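Local coordinates for ribokinase (Thermotoga maritima, PDB 1VM7), which probably catalyses the magnesium-dependent transfer of a phosphoryl group from ATP to O-5 of D-ribose, giving D-ribose 5-phosphate, at residues Gly293-Ser296 with Ser297-Ala300; Ala58-Val61 with Ala62-Glu66; Glu86-Lys90 with Leu91-Gly95; Asp78-Ser81 with Asp82-Ile85; Phe264-Ala267 with Leu268-Lys272. All blocks are in the same frame, centred on the assembly; numbering follows the deposited sequence.

Contact 1 of 5, residues Gly293-Ser296 with Ser297-Ala300; sequences GAQS and SIPA
Ser297 turns its hydroxyl back onto the backbone of Ala294. Its CB sits 3.4 Å from both Gly293 O and Ala294 O. One bond further, Ser297 OG donates to Ala294 O at 2.6 Å, in the plane of that carbonyl. The torsion explains the reach: OG stands between the backbone N and the carbonyl carbon (chi1 70°), which folds it back over the turn. Ala294 O takes a second bond from Ser297 N at 3.0 Å, this one from above the carbonyl plane. Two donors from one residue thus grip a single oxygen. The next amide continues the pattern, with Ile298 N bonded to Gln295 O at 3.2 Å. These i to i+3 bonds mark a short 3-10 turn in the loop between helices 274-288 and 301-309. In this pfkB-family kinase, Gly293 and Ser297 are predicted to belong to the potassium site, and the Ser297 side chain touches Arg291 and Ser288 of the same predicted site. Gly293 has a phi of 107°, where a CB would press against the preceding carbonyl oxygen. The Ile298 side chain lies beside that of Gln295 and points the same way, its CD1 3.6 Å from Gln295 CA. The amide NE2 of Gln295 bonds Asn56 OD1, on a residue predicted to bind substrate. A water donates to both Ser296 O and Ile298 O and so bridges the two carbonyls.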
loop_
_atom_site.group_PDB
_atom_site.type_symbol
_atom_site.label_atom_id
_atom_site.label_comp_id
_atom_site.label_asym_id
_atom_site.label_seq_id
_atom_site.Cartn_x
_atom_site.Cartn_y
_atom_site.Cartn_z
ATOM N N GLY A 293 8.640 -16.841 0.573
ATOM C CA GLY A 293 8.980 -15.587 -0.039
ATOM C C GLY A 293 9.440 -15.706 -1.458
ATOM O O GLY A 293 9.602 -16.806 -1.986
ATOM N N ALA A 294 9.628 -14.534 -2.060
ATOM C CA ALA A 294 10.103 -14.410 -3.406
ATOM C C ALA A 294 11.631 -14.400 -3.379
ATOM O O ALA A 294 12.262 -15.453 -3.430
ATOM C CB ALA A 294 9.521 -13.131 -4.078
ATOM N N GLN A 295 12.235 -13.225 -3.285
ATOM C CA GLN A 295 13.696 -13.131 -3.390
ATOM C C GLN A 295 14.389 -13.752 -2.203
ATOM O O GLN A 295 15.518 -14.276 -2.306
ATOM C CB GLN A 295 14.161 -11.689 -3.578
ATOM C CG GLN A 295 13.662 -11.107 -4.896
ATOM C CD GLN A 295 14.094 -9.705 -5.115
ATOM O OE1 GLN A 295 14.942 -9.181 -4.374
ATOM N NE2 GLN A 295 13.523 -9.052 -6.155
ATOM N N SER A 296 13.716 -13.730 -1.072
ATOM C CA SER A 296 14.251 -14.407 0.085
ATOM C C SER A 296 14.380 -15.942 -0.110
ATOM O O SER A 296 15.124 -16.560 0.612
ATOM C CB SER A 296 13.419 -14.087 1.339
ATOM O OG SER A 296 12.164 -14.732 1.287
ATOM N N SER A 297 13.677 -16.543 -1.070
ATOM C CA SER A 297 13.787 -17.991 -1.297
ATOM C C SER A 297 14.938 -18.409 -2.215
ATOM O O SER A 297 15.149 -19.598 -2.424
ATOM C CB SER A 297 12.506 -18.538 -1.931
ATOM O OG SER A 297 12.432 -18.055 -3.273
ATOM N N ILE A 298 15.578 -17.441 -2.856
ATOM C CA ILE A 298 16.540 -17.726 -3.910
ATOM C C ILE A 298 17.766 -18.386 -3.288
ATOM O O ILE A 298 18.385 -17.814 -2.405
ATOM C CB ILE A 298 16.937 -16.441 -4.663
ATOM C CG1 ILE A 298 15.712 -15.906 -5.402
ATOM C CG2 ILE A 298 18.079 -16.736 -5.632
ATOM C CD1 ILE A 298 15.814 -14.502 -5.991
ATOM N N PRO A 299 18.101 -19.630 -3.698
ATOM C CA PRO A 299 19.270 -20.163 -3.059
ATOM C C PRO A 299 20.608 -19.530 -3.522
ATOM O O PRO A 299 20.722 -18.901 -4.567
ATOM C CB PRO A 299 19.224 -21.653 -3.433
ATOM C CG PRO A 299 18.597 -21.645 -4.724
ATOM C CD PRO A 299 17.537 -20.603 -4.644
ATOM N N ALA A 300 21.612 -19.688 -2.693
ATOM C CA ALA A 300 22.954 -19.326 -3.085
ATOM C C ALA A 300 23.534 -20.494 -3.907
ATOM O O ALA A 300 23.100 -21.647 -3.772
ATOM C CB ALA A 300 23.806 -19.048 -1.854
HETATM O O HOH W 1 17.339 -18.385 0.241
#

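Contact 2 of 5, residues Ala58-Val61 with Ala62-Glu66; sequences AVTV and AKIGE
Thr60 and Ile64 lie side by side one helical turn apart and point the same way. Thr60 CG2 meets Ile64 CD1 at 3.7 Å, methyl against methyl. Thr60 CG2 is anti to the backbone N, while OG1 (chi1 -59°) lies beside that N and bonds back to Asn56 O. The methyl is therefore the branch offered to Ile64. Ile64 CG1 also lies 3.4 Å from Thr60 O. That oxygen accepts from Ile64 N at 2.8 Å, nearly along the C=O axis. Similar i to i+4 bonds run from Ala62 N to Ala58 O and from Lys63 N to Val59 O, both at 2.9 Å. The last of the four is short but bent, Gly65 N 2.6 Å from Val61 O with an N-H...O angle of 141°. A CB on Gly65 would point toward the preceding turn and clash with Val61 O. Glu66 then leaves the helix with positive phi, though its N still bonds Ala62 O. Lys63 lays its CB 3.2 Å from Val59 O, then runs out extended to bond Ile298 O through NZ. This is the C-terminal half of helix 53-65, whose first turn carries Ala55 and Asn56, predicted to bind substrate. Ala58 and Val61 rest on strand 69-75, and Val59 meets Leu91 and Ile298 in loops. Ile64 packs against Phe280 and Ala284 of helix 274-288 and Val304 of helix 301-309.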
loop_
_atom_site.group_PDB
_atom_site.type_symbol
_atom_site.label_atom_id
_atom_site.label_comp_id
_atom_site.label_asym_id
_atom_site.label_seq_id
_atom_site.Cartn_x
_atom_site.Cartn_y
_atom_site.Cartn_z
ATOM N N ALA A 58 16.917 -11.307 -12.084
ATOM C CA ALA A 58 18.236 -10.680 -11.950
ATOM C C ALA A 58 18.913 -11.086 -10.639
ATOM O O ALA A 58 20.106 -11.416 -10.605
ATOM C CB ALA A 58 18.108 -9.220 -12.004
ATOM N N VAL A 59 18.162 -11.036 -9.555
ATOM C CA VAL A 59 18.688 -11.422 -8.231
ATOM C C VAL A 59 19.089 -12.903 -8.229
ATOM O O VAL A 59 20.068 -13.294 -7.577
ATOM C CB VAL A 59 17.656 -11.133 -7.111
ATOM C CG1 VAL A 59 18.098 -11.736 -5.756
ATOM C CG2 VAL A 59 17.437 -9.665 -6.957
ATOM N N THR A 60 18.326 -13.722 -8.961
ATOM C CA THR A 60 18.682 -15.112 -9.130
ATOM C C THR A 60 20.014 -15.222 -9.885
ATOM O O THR A 60 20.913 -15.929 -9.448
ATOM C CB THR A 60 17.527 -15.933 -9.808
ATOM O OG1 THR A 60 16.336 -15.848 -9.002
ATOM C CG2 THR A 60 17.903 -17.345 -9.948
ATOM N N VAL A 61 20.127 -14.510 -10.998
ATOM C CA VAL A 61 21.325 -14.545 -11.801
ATOM C C VAL A 61 22.542 -14.158 -10.962
ATOM O O VAL A 61 23.522 -14.913 -10.931
ATOM C CB VAL A 61 21.157 -13.658 -13.047
ATOM C CG1 VAL A 61 22.504 -13.409 -13.705
ATOM C CG2 VAL A 61 20.133 -14.320 -14.042
ATOM N N ALA A 62 22.435 -13.036 -10.244
ATOM C CA ALA A 62 23.505 -12.503 -9.424
ATOM C C ALA A 62 23.897 -13.486 -8.343
ATOM O O ALA A 62 25.078 -13.815 -8.189
ATOM C CB ALA A 62 23.095 -11.142 -8.808
ATOM N N LYS A 63 22.908 -14.031 -7.646
ATOM C CA LYS A 63 23.183 -14.890 -6.499
ATOM C C LYS A 63 23.671 -16.276 -6.907
ATOM O O LYS A 63 24.579 -16.828 -6.288
ATOM C CB LYS A 63 21.931 -14.961 -5.627
ATOM C CG LYS A 63 22.174 -15.421 -4.194
ATOM C CD LYS A 63 20.953 -15.150 -3.317
ATOM C CE LYS A 63 21.146 -15.836 -1.952
ATOM N NZ LYS A 63 19.818 -15.935 -1.239
ATOM N N ILE A 64 23.120 -16.825 -7.982
ATOM C CA ILE A 64 23.513 -18.165 -8.405
ATOM C C ILE A 64 24.700 -18.132 -9.362
ATOM O O ILE A 64 25.542 -19.034 -9.330
ATOM C CB ILE A 64 22.302 -18.908 -8.972
ATOM C CG1 ILE A 64 21.236 -18.962 -7.851
ATOM C CG2 ILE A 64 22.691 -20.289 -9.483
ATOM C CD1 ILE A 64 20.022 -19.741 -8.181
ATOM N N GLY A 65 24.761 -17.096 -10.196
ATOM C CA GLY A 65 25.869 -16.899 -11.126
ATOM C C GLY A 65 27.124 -16.364 -10.476
ATOM O O GLY A 65 28.228 -16.599 -10.958
ATOM N N GLU A 66 26.942 -15.607 -9.401
ATOM C CA GLU A 66 28.043 -15.039 -8.617
ATOM C C GLU A 66 28.912 -14.045 -9.397
ATOM O O GLU A 66 30.035 -13.747 -9.015
ATOM C CB GLU A 66 28.886 -16.165 -7.995
ATOM C CG GLU A 66 28.159 -16.874 -6.872
ATOM C CD GLU A 66 28.999 -17.928 -6.186
ATOM O OE1 GLU A 66 29.792 -18.650 -6.853
ATOM O OE2 GLU A 66 28.841 -18.043 -4.949
#

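Contact 3 of 5, residues Glu86-Lys90 with Leu91-Gly95; sequences ENYEK and LGITG
Tyr88 and Ile93 meet through first torsions of nearly the same value. In Tyr88, CG is anti to the carbonyl carbon (chi1 -60°). In Ile93, CG1 takes that position (chi1 -62°), which leaves CG2 anti to the backbone N and facing the tyrosine. The two side chains cross obliquely, with CB of Tyr88 3.8 Å from CB of Ile93. Ile93 CG2 approaches Tyr88 CG at 4.1 Å, neither squarely over the ring face nor at its edge. Farther out, Tyr88 OH bonds Ser23 OG, and the ring stacks edge-to-face with Phe71. The backbone fixes this pairing. Ile93 N donates to Tyr88 O at 2.8 Å, from above the carbonyl plane. Gly92 N bonds Glu89 O at 3.1 Å, while Leu91 N makes only weak bonds to Asn87 O and Tyr88 O. Gly92 has a phi of 73°, a value that favours glycine. Leu91 curls back so that its CG lies 3.8 Å from Asn87 O, and it packs on Ala62 of helix 53-65. A positive-phi glycine with two bonds back into the last turn is a Schellman motif. Here it ends helix 79-90 and turns the chain into strand 93-98, the last element of a beta-alpha-beta unit.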
loop_
_atom_site.group_PDB
_atom_site.type_symbol
_atom_site.label_atom_id
_atom_site.label_comp_id
_atom_site.label_asym_id
_atom_site.label_seq_id
_atom_site.Cartn_x
_atom_site.Cartn_y
_atom_site.Cartn_z
ATOM N N GLU A 86 19.934 -0.466 -2.921
ATOM C CA GLU A 86 20.785 -1.138 -1.937
ATOM C C GLU A 86 20.851 -2.610 -2.213
ATOM O O GLU A 86 21.930 -3.201 -2.142
ATOM C CB GLU A 86 20.329 -0.991 -0.480
ATOM C CG GLU A 86 19.697 0.295 -0.137
ATOM C CD GLU A 86 19.499 0.475 1.386
ATOM O OE1 GLU A 86 19.833 -0.501 2.157
ATOM O OE2 GLU A 86 19.017 1.589 1.763
ATOM N N ASN A 87 19.704 -3.225 -2.461
ATOM C CA ASN A 87 19.656 -4.666 -2.734
ATOM C C ASN A 87 20.483 -4.944 -3.978
ATOM O O ASN A 87 21.313 -5.835 -3.985
ATOM C CB ASN A 87 18.230 -5.158 -2.985
ATOM C CG ASN A 87 17.320 -5.027 -1.770
ATOM O OD1 ASN A 87 17.785 -4.777 -0.652
ATOM N ND2 ASN A 87 15.994 -5.188 -1.987
ATOM N N TYR A 88 20.243 -4.159 -5.031
ATOM C CA TYR A 88 20.898 -4.383 -6.318
ATOM C C TYR A 88 22.419 -4.210 -6.224
ATOM O O TYR A 88 23.154 -5.081 -6.709
ATOM C CB TYR A 88 20.271 -3.535 -7.444
ATOM C CG TYR A 88 18.791 -3.780 -7.727
ATOM C CD1 TYR A 88 18.113 -4.887 -7.210
ATOM C CD2 TYR A 88 18.056 -2.889 -8.538
ATOM C CE1 TYR A 88 16.781 -5.086 -7.476
ATOM C CE2 TYR A 88 16.708 -3.068 -8.774
ATOM C CZ TYR A 88 16.069 -4.166 -8.260
ATOM O OH TYR A 88 14.729 -4.360 -8.465
ATOM N N GLU A 89 22.850 -3.139 -5.552
ATOM C CA GLU A 89 24.249 -2.786 -5.363
ATOM C C GLU A 89 25.001 -3.900 -4.658
ATOM O O GLU A 89 26.075 -4.296 -5.118
ATOM C CB GLU A 89 24.388 -1.523 -4.496
ATOM C CG GLU A 89 24.071 -0.202 -5.145
ATOM C CD GLU A 89 24.100 1.011 -4.166
ATOM O OE1 GLU A 89 24.249 0.818 -2.902
ATOM O OE2 GLU A 89 23.980 2.177 -4.694
ATOM N N LYS A 90 24.454 -4.360 -3.525
ATOM C CA LYS A 90 25.057 -5.434 -2.753
ATOM C C LYS A 90 25.269 -6.715 -3.585
ATOM O O LYS A 90 26.234 -7.427 -3.353
ATOM C CB LYS A 90 24.205 -5.749 -1.535
ATOM C CG LYS A 90 24.309 -4.734 -0.448
ATOM C CD LYS A 90 23.102 -4.812 0.534
ATOM C CE LYS A 90 22.875 -6.229 1.065
ATOM N NZ LYS A 90 24.164 -6.929 1.395
ATOM N N LEU A 91 24.373 -7.002 -4.533
ATOM C CA LEU A 91 24.483 -8.202 -5.372
ATOM C C LEU A 91 25.220 -7.995 -6.707
ATOM O O LEU A 91 25.259 -8.922 -7.537
ATOM C CB LEU A 91 23.091 -8.772 -5.701
ATOM C CG LEU A 91 22.365 -9.397 -4.524
ATOM C CD1 LEU A 91 20.891 -9.596 -4.828
ATOM C CD2 LEU A 91 23.023 -10.702 -4.148
ATOM N N GLY A 92 25.764 -6.800 -6.934
ATOM C CA GLY A 92 26.472 -6.509 -8.169
ATOM C C GLY A 92 25.541 -6.362 -9.343
ATOM O O GLY A 92 25.911 -6.693 -10.467
ATOM N N ILE A 93 24.308 -5.905 -9.072
ATOM C CA ILE A 93 23.283 -5.696 -10.089
ATOM C C ILE A 93 23.270 -4.199 -10.476
ATOM O O ILE A 93 23.077 -3.318 -9.605
ATOM C CB ILE A 93 21.903 -6.177 -9.625
ATOM C CG1 ILE A 93 21.914 -7.680 -9.348
ATOM C CG2 ILE A 93 20.791 -5.871 -10.660
ATOM C CD1 ILE A 93 20.784 -8.145 -8.410
ATOM N N THR A 94 23.553 -3.953 -11.770
ATOM C CA THR A 94 23.691 -2.628 -12.346
ATOM C C THR A 94 22.727 -2.452 -13.514
ATOM O O THR A 94 22.294 -3.439 -14.104
ATOM C CB THR A 94 25.113 -2.401 -12.860
ATOM O OG1 THR A 94 25.469 -3.392 -13.848
ATOM C CG2 THR A 94 26.089 -2.473 -11.687
ATOM N N GLY A 95 22.415 -1.201 -13.857
ATOM C CA GLY A 95 21.626 -0.892 -15.065
ATOM C C GLY A 95 20.258 -0.286 -14.809
ATOM O O GLY A 95 19.551 0.069 -15.746
#

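Contact 4 of 5, residues Asp78-Ser81 with Asp82-Ile85; sequences DDYS and DLLI
Asp78 N-caps helix 79-90 and residues 79-85 form its first turns; four i to i+4 backbone bonds join the two segments. Asp82 N meets Asp78 O at 3.0 Å, and Ile85 N meets Ser81 O at 2.8 Å. Asp78 OD1 accepts from Ser81 N at 2.9 Å. Ser81 answers through its hydroxyl, which donates to Asp78 O at 2.7 Å, in the carbonyl plane and on a lone pair. With chi1 at 74°, OG is folded back toward the helix start. This capped end opens the helix of a beta-alpha-beta unit between strands 69-75 and 93-98. Asp78 OD1 also bonds Thr103 OG1, and OD2 makes a salt bridge to Arg105; Asp82 OD1 makes one to Arg98, which bonds Ser81 OG too. Replacing Ser81 by alanine removes the hydroxyl, and Asp78 O would probably lose one of its two donors while Arg98 loses a partner. Leu83 CD1 meets the edge of the Tyr80 ring near its plane, 4.2 Å from Tyr80 CD1. Asp79 OD1 stands 3.8 Å above one face of that ring, offset toward its rim. At the dimer interface, Asp79 OD2 accepts from Asp79 N of the second subunit, whose Arg105 packs on Tyr80.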
loop_
_atom_site.group_PDB
_atom_site.type_symbol
_atom_site.label_atom_id
_atom_site.label_comp_id
_atom_site.label_asym_id
_atom_site.label_seq_id
_atom_site.Cartn_x
_atom_site.Cartn_y
_atom_site.Cartn_z
ATOM N N ASP A 78 12.098 7.265 -4.889
ATOM C CA ASP A 78 11.511 7.228 -3.576
ATOM C C ASP A 78 12.284 6.280 -2.648
ATOM O O ASP A 78 13.274 5.640 -3.034
ATOM C CB ASP A 78 10.024 6.857 -3.678
ATOM C CG ASP A 78 9.761 5.681 -4.616
ATOM O OD1 ASP A 78 10.655 4.803 -4.798
ATOM O OD2 ASP A 78 8.636 5.641 -5.130
ATOM N N ASP A 79 11.837 6.220 -1.406
ATOM C CA ASP A 79 12.430 5.356 -0.418
ATOM C C ASP A 79 12.469 3.884 -0.888
ATOM O O ASP A 79 13.464 3.178 -0.671
ATOM C CB ASP A 79 11.698 5.541 0.925
ATOM C CG ASP A 79 10.173 5.591 0.765
ATOM O OD1 ASP A 79 9.633 4.985 -0.216
ATOM O OD2 ASP A 79 9.529 6.241 1.621
ATOM N N TYR A 80 11.431 3.431 -1.572
ATOM C CA TYR A 80 11.446 2.082 -2.050
ATOM C C TYR A 80 12.527 1.897 -3.113
ATOM O O TYR A 80 13.221 0.876 -3.136
ATOM C CB TYR A 80 10.056 1.648 -2.525
ATOM C CG TYR A 80 9.034 1.423 -1.388
ATOM C CD1 TYR A 80 9.421 0.960 -0.128
ATOM C CD2 TYR A 80 7.672 1.590 -1.604
ATOM C CE1 TYR A 80 8.478 0.749 0.923
ATOM C CE2 TYR A 80 6.722 1.373 -0.560
ATOM C CZ TYR A 80 7.136 0.942 0.689
ATOM O OH TYR A 80 6.193 0.738 1.705
ATOM N N SER A 81 12.690 2.868 -4.000
ATOM C CA SER A 81 13.746 2.769 -5.015
ATOM C C SER A 81 15.135 2.688 -4.321
ATOM O O SER A 81 15.983 1.864 -4.673
ATOM C CB SER A 81 13.684 3.925 -6.034
ATOM O OG SER A 81 14.141 5.130 -5.491
ATOM N N ASP A 82 15.332 3.501 -3.287
ATOM C CA ASP A 82 16.551 3.422 -2.475
ATOM C C ASP A 82 16.776 2.043 -1.920
ATOM O O ASP A 82 17.890 1.552 -1.984
ATOM C CB ASP A 82 16.548 4.417 -1.321
ATOM C CG ASP A 82 16.565 5.850 -1.794
ATOM O OD1 ASP A 82 17.001 6.078 -2.927
ATOM O OD2 ASP A 82 16.123 6.732 -1.039
ATOM N N LEU A 83 15.732 1.420 -1.386
ATOM C CA LEU A 83 15.864 0.056 -0.867
ATOM C C LEU A 83 16.239 -0.928 -1.985
ATOM O O LEU A 83 17.086 -1.822 -1.777
ATOM C CB LEU A 83 14.607 -0.380 -0.092
ATOM C CG LEU A 83 14.481 0.441 1.227
ATOM C CD1 LEU A 83 13.054 0.420 1.837
ATOM C CD2 LEU A 83 15.544 0.039 2.277
ATOM N N LEU A 84 15.603 -0.788 -3.156
ATOM C CA LEU A 84 15.929 -1.675 -4.286
ATOM C C LEU A 84 17.380 -1.453 -4.782
ATOM O O LEU A 84 18.088 -2.385 -5.115
ATOM C CB LEU A 84 14.966 -1.475 -5.417
ATOM C CG LEU A 84 13.509 -1.907 -5.160
ATOM C CD1 LEU A 84 12.763 -1.698 -6.443
ATOM C CD2 LEU A 84 13.420 -3.310 -4.679
ATOM N N ILE A 85 17.819 -0.207 -4.806
ATOM C CA ILE A 85 19.206 0.100 -5.190
ATOM C C ILE A 85 20.208 -0.550 -4.222
ATOM O O ILE A 85 21.189 -1.189 -4.668
ATOM C CB ILE A 85 19.400 1.601 -5.348
ATOM C CG1 ILE A 85 18.654 2.068 -6.602
ATOM C CG2 ILE A 85 20.880 1.988 -5.422
ATOM C CD1 ILE A 85 18.559 3.548 -6.714
#

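Contact 5 of 5, residues Phe264-Ala267 with Leu268-Lys272; sequences FAVA and LSEGK
A Schellman motif closes helix 256-269, with Gly271 as its C-prime residue. Lys272 N bonds Ala267 O at 3.1 Å, and Gly271 N bonds Leu268 O at 2.9 Å. Gly271 has a phi of 85°, which favours glycine. Inside the last turns, Leu268 leans at an angle over the Phe264 ring. Phe264 CG is anti to the backbone N (chi1 -179°), which swings the ring along the helix toward Leu268. Leu268 CG lies over one face of the ring, offset toward the rim, and CD1 reaches Phe264 CE2 at 3.6 Å. Val266 and Glu270 run side by side, with Val266 CG1 3.4 Å from Glu270 OE2. Glu270 OE1 makes a salt bridge to Arg301 and a long one to Lys272 NZ. The Lys272 chain lies against Ala267, its CD 3.8 Å from Ala267 CB. Without the carboxylate, as with an alanine at Glu270, Arg301 and Lys272 would probably lose this acidic partner and Val266 CG1 its neighbour along the turn. Phe264 also meets Tyr186 edge-to-face and packs on Ala277 and Val278 of helix 274-288. On strands 17-20 and 143-146 of the large sheet rest Ala265 and Ser269, with Leu268 joining them on the latter. Helix 301-309 approaches through Arg301.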
loop_
_atom_site.group_PDB
_atom_site.type_symbol
_atom_site.label_atom_id
_atom_site.label_comp_id
_atom_site.label_asym_id
_atom_site.label_seq_id
_atom_site.Cartn_x
_atom_site.Cartn_y
_atom_site.Cartn_z
ATOM N N PHE A 264 18.537 -21.225 -14.980
ATOM C CA PHE A 264 18.677 -21.734 -16.346
ATOM C C PHE A 264 19.683 -20.909 -17.151
ATOM O O PHE A 264 20.560 -21.456 -17.796
ATOM C CB PHE A 264 17.315 -21.722 -17.038
ATOM C CG PHE A 264 17.350 -22.236 -18.428
ATOM C CD1 PHE A 264 17.467 -23.593 -18.666
ATOM C CD2 PHE A 264 17.296 -21.377 -19.503
ATOM C CE1 PHE A 264 17.520 -24.079 -19.941
ATOM C CE2 PHE A 264 17.317 -21.872 -20.800
ATOM C CZ PHE A 264 17.451 -23.209 -21.006
ATOM N N ALA A 265 19.544 -19.589 -17.082
ATOM C CA ALA A 265 20.380 -18.667 -17.834
ATOM C C ALA A 265 21.844 -18.687 -17.359
ATOM O O ALA A 265 22.748 -18.625 -18.178
ATOM C CB ALA A 265 19.787 -17.285 -17.739
ATOM N N VAL A 266 22.048 -18.756 -16.038
ATOM C CA VAL A 266 23.382 -18.933 -15.429
ATOM C C VAL A 266 24.092 -20.149 -15.976
ATOM O O VAL A 266 25.271 -20.080 -16.297
ATOM C CB VAL A 266 23.294 -19.058 -13.861
ATOM C CG1 VAL A 266 24.606 -19.585 -13.244
ATOM C CG2 VAL A 266 22.950 -17.712 -13.237
ATOM N N ALA A 267 23.367 -21.260 -16.070
ATOM C CA ALA A 267 23.893 -22.491 -16.628
ATOM C C ALA A 267 24.344 -22.333 -18.092
ATOM O O ALA A 267 25.486 -22.638 -18.440
ATOM C CB ALA A 267 22.872 -23.558 -16.497
ATOM N N LEU A 268 23.471 -21.804 -18.937
ATOM C CA LEU A 268 23.861 -21.499 -20.303
ATOM C C LEU A 268 25.122 -20.623 -20.336
ATOM O O LEU A 268 26.022 -20.877 -21.121
ATOM C CB LEU A 268 22.726 -20.791 -21.044
ATOM C CG LEU A 268 21.380 -21.527 -21.229
ATOM C CD1 LEU A 268 20.419 -20.701 -22.073
ATOM C CD2 LEU A 268 21.588 -22.902 -21.859
ATOM N N SER A 269 25.161 -19.596 -19.480
ATOM C CA SER A 269 26.284 -18.673 -19.434
ATOM C C SER A 269 27.572 -19.413 -19.162
ATOM O O SER A 269 28.597 -19.048 -19.698
ATOM C CB SER A 269 26.059 -17.586 -18.378
ATOM O OG SER A 269 26.204 -18.082 -17.055
ATOM N N GLU A 270 27.508 -20.462 -18.349
ATOM C CA GLU A 270 28.668 -21.282 -18.016
ATOM C C GLU A 270 28.947 -22.412 -19.011
ATOM O O GLU A 270 29.794 -23.270 -18.751
ATOM C CB GLU A 270 28.490 -21.859 -16.616
ATOM C CG GLU A 270 28.480 -20.793 -15.549
ATOM C CD GLU A 270 28.017 -21.301 -14.211
ATOM O OE1 GLU A 270 27.836 -22.526 -14.051
ATOM O OE2 GLU A 270 27.836 -20.474 -13.310
ATOM N N GLY A 271 28.249 -22.406 -20.142
ATOM C CA GLY A 271 28.525 -23.325 -21.234
ATOM C C GLY A 271 27.840 -24.664 -21.082
ATOM O O GLY A 271 28.199 -25.623 -21.756
ATOM N N LYS A 272 26.860 -24.748 -20.189
ATOM C CA LYS A 272 26.058 -25.967 -20.087
ATOM C C LYS A 272 25.089 -26.041 -21.266
ATOM O O LYS A 272 24.613 -25.009 -21.746
ATOM C CB LYS A 272 25.307 -26.021 -18.751
ATOM C CG LYS A 272 26.209 -26.433 -17.609
ATOM C CD LYS A 272 25.665 -26.113 -16.221
ATOM C CE LYS A 272 26.704 -26.569 -15.168
ATOM N NZ LYS A 272 26.442 -26.068 -13.786
#

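How the contacts relate
Contacts 2 and 5 are buried, while contacts 1, 3 and 4 are partly open to solvent. Contacts 3 and 4 share helix 79-90: contact 4 starts it with an aspartate N-cap and charged partners, at the dimer interface, and contact 3 ends it with a glycine turn. Contact 5 also ends a helix at a glycine, but around an aromatic and aliphatic interior. Contact 2 touches three others. It reaches contact 1 through Lys63 and Ile298, contact 3 through Ala62 and Val59 on Leu91 and Ile93, and contact 5 through Val266. Contact 1 is the loop member, held mainly by backbone and hydroxyl bonds at the predicted potassium site. Contacts 4 and 5 lie farthest apart, centres about 30 Å.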